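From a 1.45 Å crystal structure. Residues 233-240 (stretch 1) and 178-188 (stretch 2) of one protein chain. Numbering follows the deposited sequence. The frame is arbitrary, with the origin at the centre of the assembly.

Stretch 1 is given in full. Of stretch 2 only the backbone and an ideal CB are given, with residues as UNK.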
# COMPACT_ATOMS: atom_id res chain seq x y z
N GLU A 233 12.86 -4.41 8.86
CA GLU A 233 14.18 -4.14 8.27
C GLU A 233 14.56 -5.19 7.21
O GLU A 233 15.29 -4.88 6.25
CB GLU A 233 15.29 -4.07 9.33
CG GLU A 233 15.28 -2.83 10.22
CD GLU A 233 16.49 -2.78 11.14
OE1 GLU A 233 16.80 -3.80 11.78
OE2 GLU A 233 17.15 -1.72 11.16
N GLU A 234 14.06 -6.42 7.39
CA GLU A 234 14.41 -7.50 6.46
C GLU A 234 14.03 -7.17 5.01
O GLU A 234 14.73 -7.56 4.05
CB GLU A 234 13.76 -8.84 6.84
CG GLU A 234 14.48 -10.02 6.20
CD GLU A 234 13.91 -11.37 6.56
OE1 GLU A 234 12.98 -11.44 7.40
OE2 GLU A 234 14.46 -12.39 6.01
N PHE A 235 12.90 -6.51 4.81
CA PHE A 235 12.50 -6.11 3.45
C PHE A 235 13.50 -5.16 2.76
O PHE A 235 13.51 -5.10 1.54
CB PHE A 235 11.11 -5.42 3.46
CG PHE A 235 9.96 -6.33 3.83
CD1 PHE A 235 9.31 -7.08 2.88
CD2 PHE A 235 9.55 -6.42 5.14
CE1 PHE A 235 8.26 -7.92 3.23
CE2 PHE A 235 8.50 -7.28 5.50
CZ PHE A 235 7.86 -8.01 4.56
N PHE A 236 14.29 -4.42 3.52
CA PHE A 236 15.10 -3.35 2.96
C PHE A 236 16.61 -3.67 2.97
O PHE A 236 17.44 -2.82 2.61
CB PHE A 236 14.78 -2.04 3.70
CG PHE A 236 13.40 -1.57 3.46
CD1 PHE A 236 13.10 -0.83 2.35
CD2 PHE A 236 12.36 -1.87 4.35
CE1 PHE A 236 11.82 -0.37 2.11
CE2 PHE A 236 11.08 -1.41 4.09
CZ PHE A 236 10.81 -0.66 2.96
N GLU A 237 16.96 -4.88 3.37
CA GLU A 237 18.38 -5.32 3.35
C GLU A 237 18.98 -5.22 1.96
O GLU A 237 18.38 -5.65 0.99
CB GLU A 237 18.52 -6.74 3.89
CG GLU A 237 18.31 -6.83 5.39
CD GLU A 237 19.45 -6.20 6.22
OE1 GLU A 237 20.60 -6.16 5.73
OE2 GLU A 237 19.19 -5.79 7.39
N GLY A 238 20.17 -4.63 1.85
CA GLY A 238 20.78 -4.43 0.55
C GLY A 238 20.30 -3.21 -0.22
O GLY A 238 20.82 -2.93 -1.29
N LEU A 239 19.28 -2.52 0.29
CA LEU A 239 18.76 -1.27 -0.28
C LEU A 239 19.20 -0.06 0.54
O LEU A 239 19.62 -0.20 1.70
CB LEU A 239 17.21 -1.31 -0.35
CG LEU A 239 16.61 -2.52 -1.04
CD1 LEU A 239 15.07 -2.48 -1.09
CD2 LEU A 239 17.17 -2.67 -2.45
N GLU A 240 19.09 1.12 -0.05
CA GLU A 240 19.56 2.35 0.57
C GLU A 240 18.36 3.17 1.06
O GLU A 240 17.67 3.81 0.30
CB GLU A 240 20.44 3.15 -0.41
CG GLU A 240 21.70 2.33 -0.85
CD GLU A 240 22.73 3.09 -1.68
OE1 GLU A 240 22.39 4.14 -2.25
OE2 GLU A 240 23.90 2.63 -1.75
N UNK A 178 6.37 -16.48 2.53
CA UNK A 178 7.62 -15.69 2.49
C UNK A 178 7.41 -14.31 1.89
O UNK A 178 7.87 -14.03 0.78
CB UNK A 178 8.69 -16.43 1.69
N UNK A 179 6.76 -13.41 2.64
CA UNK A 179 6.51 -12.06 2.18
C UNK A 179 7.78 -11.33 1.75
O UNK A 179 7.77 -10.63 0.74
CB UNK A 179 5.81 -11.27 3.28
N UNK A 180 8.87 -11.49 2.49
CA UNK A 180 10.10 -10.80 2.12
C UNK A 180 10.54 -11.32 0.75
O UNK A 180 10.94 -10.52 -0.10
CB UNK A 180 11.19 -11.01 3.17
N UNK A 181 10.53 -12.63 0.53
CA UNK A 181 10.91 -13.19 -0.77
C UNK A 181 10.06 -12.73 -1.93
O UNK A 181 10.57 -12.46 -3.02
CB UNK A 181 10.86 -14.72 -0.70
N UNK A 182 8.76 -12.64 -1.71
CA UNK A 182 7.84 -12.20 -2.76
C UNK A 182 8.16 -10.75 -3.13
O UNK A 182 8.30 -10.41 -4.33
CB UNK A 182 6.38 -12.34 -2.31
N UNK A 183 8.29 -9.88 -2.14
CA UNK A 183 8.60 -8.49 -2.44
C UNK A 183 9.92 -8.37 -3.19
O UNK A 183 10.01 -7.63 -4.21
CB UNK A 183 8.65 -7.67 -1.15
N UNK A 184 10.95 -9.08 -2.74
CA UNK A 184 12.25 -8.96 -3.36
C UNK A 184 12.25 -9.61 -4.75
O UNK A 184 13.02 -9.19 -5.61
CB UNK A 184 13.32 -9.59 -2.47
N UNK A 185 11.41 -10.60 -5.01
CA UNK A 185 11.25 -11.15 -6.36
C UNK A 185 10.64 -10.14 -7.33
O UNK A 185 11.05 -10.05 -8.49
CB UNK A 185 10.38 -12.41 -6.31
N UNK A 186 9.69 -9.34 -6.87
CA UNK A 186 9.17 -8.24 -7.67
C UNK A 186 10.17 -7.13 -7.94
O UNK A 186 10.11 -6.48 -9.00
CB UNK A 186 7.94 -7.65 -6.98
N UNK A 187 11.10 -6.92 -7.02
CA UNK A 187 12.10 -5.86 -7.18
C UNK A 187 13.24 -6.30 -8.14
O UNK A 187 13.91 -5.47 -8.75
CB UNK A 187 12.68 -5.48 -5.81
N UNK A 188 13.47 -7.61 -8.26
CA UNK A 188 14.58 -8.16 -9.05
C UNK A 188 14.72 -7.54 -10.44
O UNK A 188 15.81 -7.09 -10.80
CB UNK A 188 14.40 -9.67 -9.20

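Position 178 stands just before a helix, with positive phi and psi (57/73) and no atom of stretch 1 within 5.5 Å of its ideal CB. Such a place suits a short polar residue able to accept from the free amides of the first turn: Asp, Asn, Ser or Thr, with Asp and Asn the more tolerant of positive phi. It is Asp178, the N-cap; Asp178 OD1 accepts a weak bond of 3.3 Å from the backbone N of position 181.

At position 179 the CB points sideways, yet the ideal CB of 179 lies 4.1 Å from Phe235 CZ. A small apolar side chain can touch the ring there without needing reach, and Ala179 does so: Ala179 CB lies 4.1 Å from Phe235 CZ. The backbone shares in the contact: Ala179 O lies near the plane of the ring, at its edge, 3.7 Å from Phe235 CE1.

Position 180 brings the two stretches closest, CA to CA, with the CA of 180 lying 5.4 Å from Phe235 CA. The ideal CB of 180 is 4.3 Å from Phe235 CE1 and 4.4 Å from Glu234 CD, between an aromatic surface and a carboxylate. Val, Ile or Thr could cover the ring; a longer basic residue might instead seek the acid. The residue is Val180, chi1 168° (t). Val180 CG2 sits over one face of the ring, 3.7 Å from the centroid of Phe235 and 10° off the normal, a CH-pi contact. Val180 CG2 is also 3.8 Å from Glu234 OE1, so the methyl also meets the acid's end.

Position 181 points away, so stretch 1 sets no demand, and its helical angles do not require glycine. The residue is Gly181. Position 182 points sideways with nothing in reach; stretch 1 leaves the choice open; the residue is Ile182.

Position 183 points toward stretch 1, the ideal CB of 183 lying 4.1 Å from Phe235 CD1. Apolar residues of small to medium size fit: Ala, Val, Leu or Ile. Val183 places CG2 4.0 Å from Phe235 CE1, oblique to the ring.

From position 184 the CB reaches nothing of stretch 1 within 5.5 Å, but farther out the turns leave the carbonyls of Phe235 and Glu237 as acceptors. A long donor is wanted, Lys or, better, Arg, whose planar group can serve several acceptors. Arg184 folds with chi1 to chi3 all m. Arg184 NH1 donates to Glu237 O at 2.7 Å and to Phe235 O at 2.9 Å, and Arg184 NH2 donates to Glu237 O at 3.0 Å. Both oxygens lie near the guanidinium plane, where its hydrogens point, while Leu239 CG covers one face, 3.9 Å from NH1 of Arg184.

Positions 185 and 186 are out of reach and little constrained from here; they are Arg185 and Leu186.

Position 187 points toward stretch 1, where Leu239 offers an apolar end some way off. A fairly long apolar residue such as Leu, Ile or Met suits. Leu187 brings CD2 to 3.7 Å from Leu239 CD1.

Position 188, out of reach, accepts most polar residues; it is Glu188.

Stretch 2, residues 178-188: DAVGIVRRLLE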
# COMPACT_ATOMS: atom_id res chain seq x y z
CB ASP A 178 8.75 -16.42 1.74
CG ASP A 178 10.08 -15.72 1.90
OD1 ASP A 178 10.25 -14.98 2.88
OD2 ASP A 178 10.96 -15.91 1.05
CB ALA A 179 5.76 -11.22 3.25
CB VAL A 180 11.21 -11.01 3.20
CG1 VAL A 180 12.57 -10.54 2.69
CG2 VAL A 180 10.82 -10.29 4.52
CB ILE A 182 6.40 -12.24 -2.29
CG1 ILE A 182 5.99 -13.70 -2.12
CG2 ILE A 182 5.44 -11.47 -3.26
CD1 ILE A 182 4.64 -13.82 -1.45
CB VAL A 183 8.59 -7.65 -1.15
CG1 VAL A 183 9.26 -6.29 -1.42
CG2 VAL A 183 7.18 -7.50 -0.64
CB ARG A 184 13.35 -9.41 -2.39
CG ARG A 184 13.32 -8.47 -1.12
CD ARG A 184 13.59 -6.97 -1.45
NE ARG A 184 14.98 -6.87 -1.92
CZ ARG A 184 16.01 -6.54 -1.17
NH1 ARG A 184 15.84 -6.16 0.08
NH2 ARG A 184 17.24 -6.55 -1.69
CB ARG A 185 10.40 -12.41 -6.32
CG ARG A 185 10.14 -13.07 -7.65
CD ARG A 185 11.46 -13.48 -8.37
NE ARG A 185 11.18 -13.97 -9.72
CZ ARG A 185 11.13 -13.21 -10.81
NH1 ARG A 185 11.39 -11.93 -10.74
NH2 ARG A 185 10.85 -13.76 -12.00
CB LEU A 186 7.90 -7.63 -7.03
CG LEU A 186 6.71 -8.58 -6.97
CD1 LEU A 186 5.64 -8.08 -5.97
CD2 LEU A 186 6.13 -8.77 -8.36
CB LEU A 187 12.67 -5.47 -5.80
CG LEU A 187 13.57 -4.21 -5.71
CD1 LEU A 187 12.89 -2.93 -6.18
CD2 LEU A 187 14.04 -4.03 -4.26
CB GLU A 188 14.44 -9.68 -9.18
CG GLU A 188 14.84 -10.45 -7.96
CD GLU A 188 16.33 -10.50 -7.74
OE1 GLU A 188 17.09 -10.05 -8.64
OE2 GLU A 188 16.74 -11.00 -6.65
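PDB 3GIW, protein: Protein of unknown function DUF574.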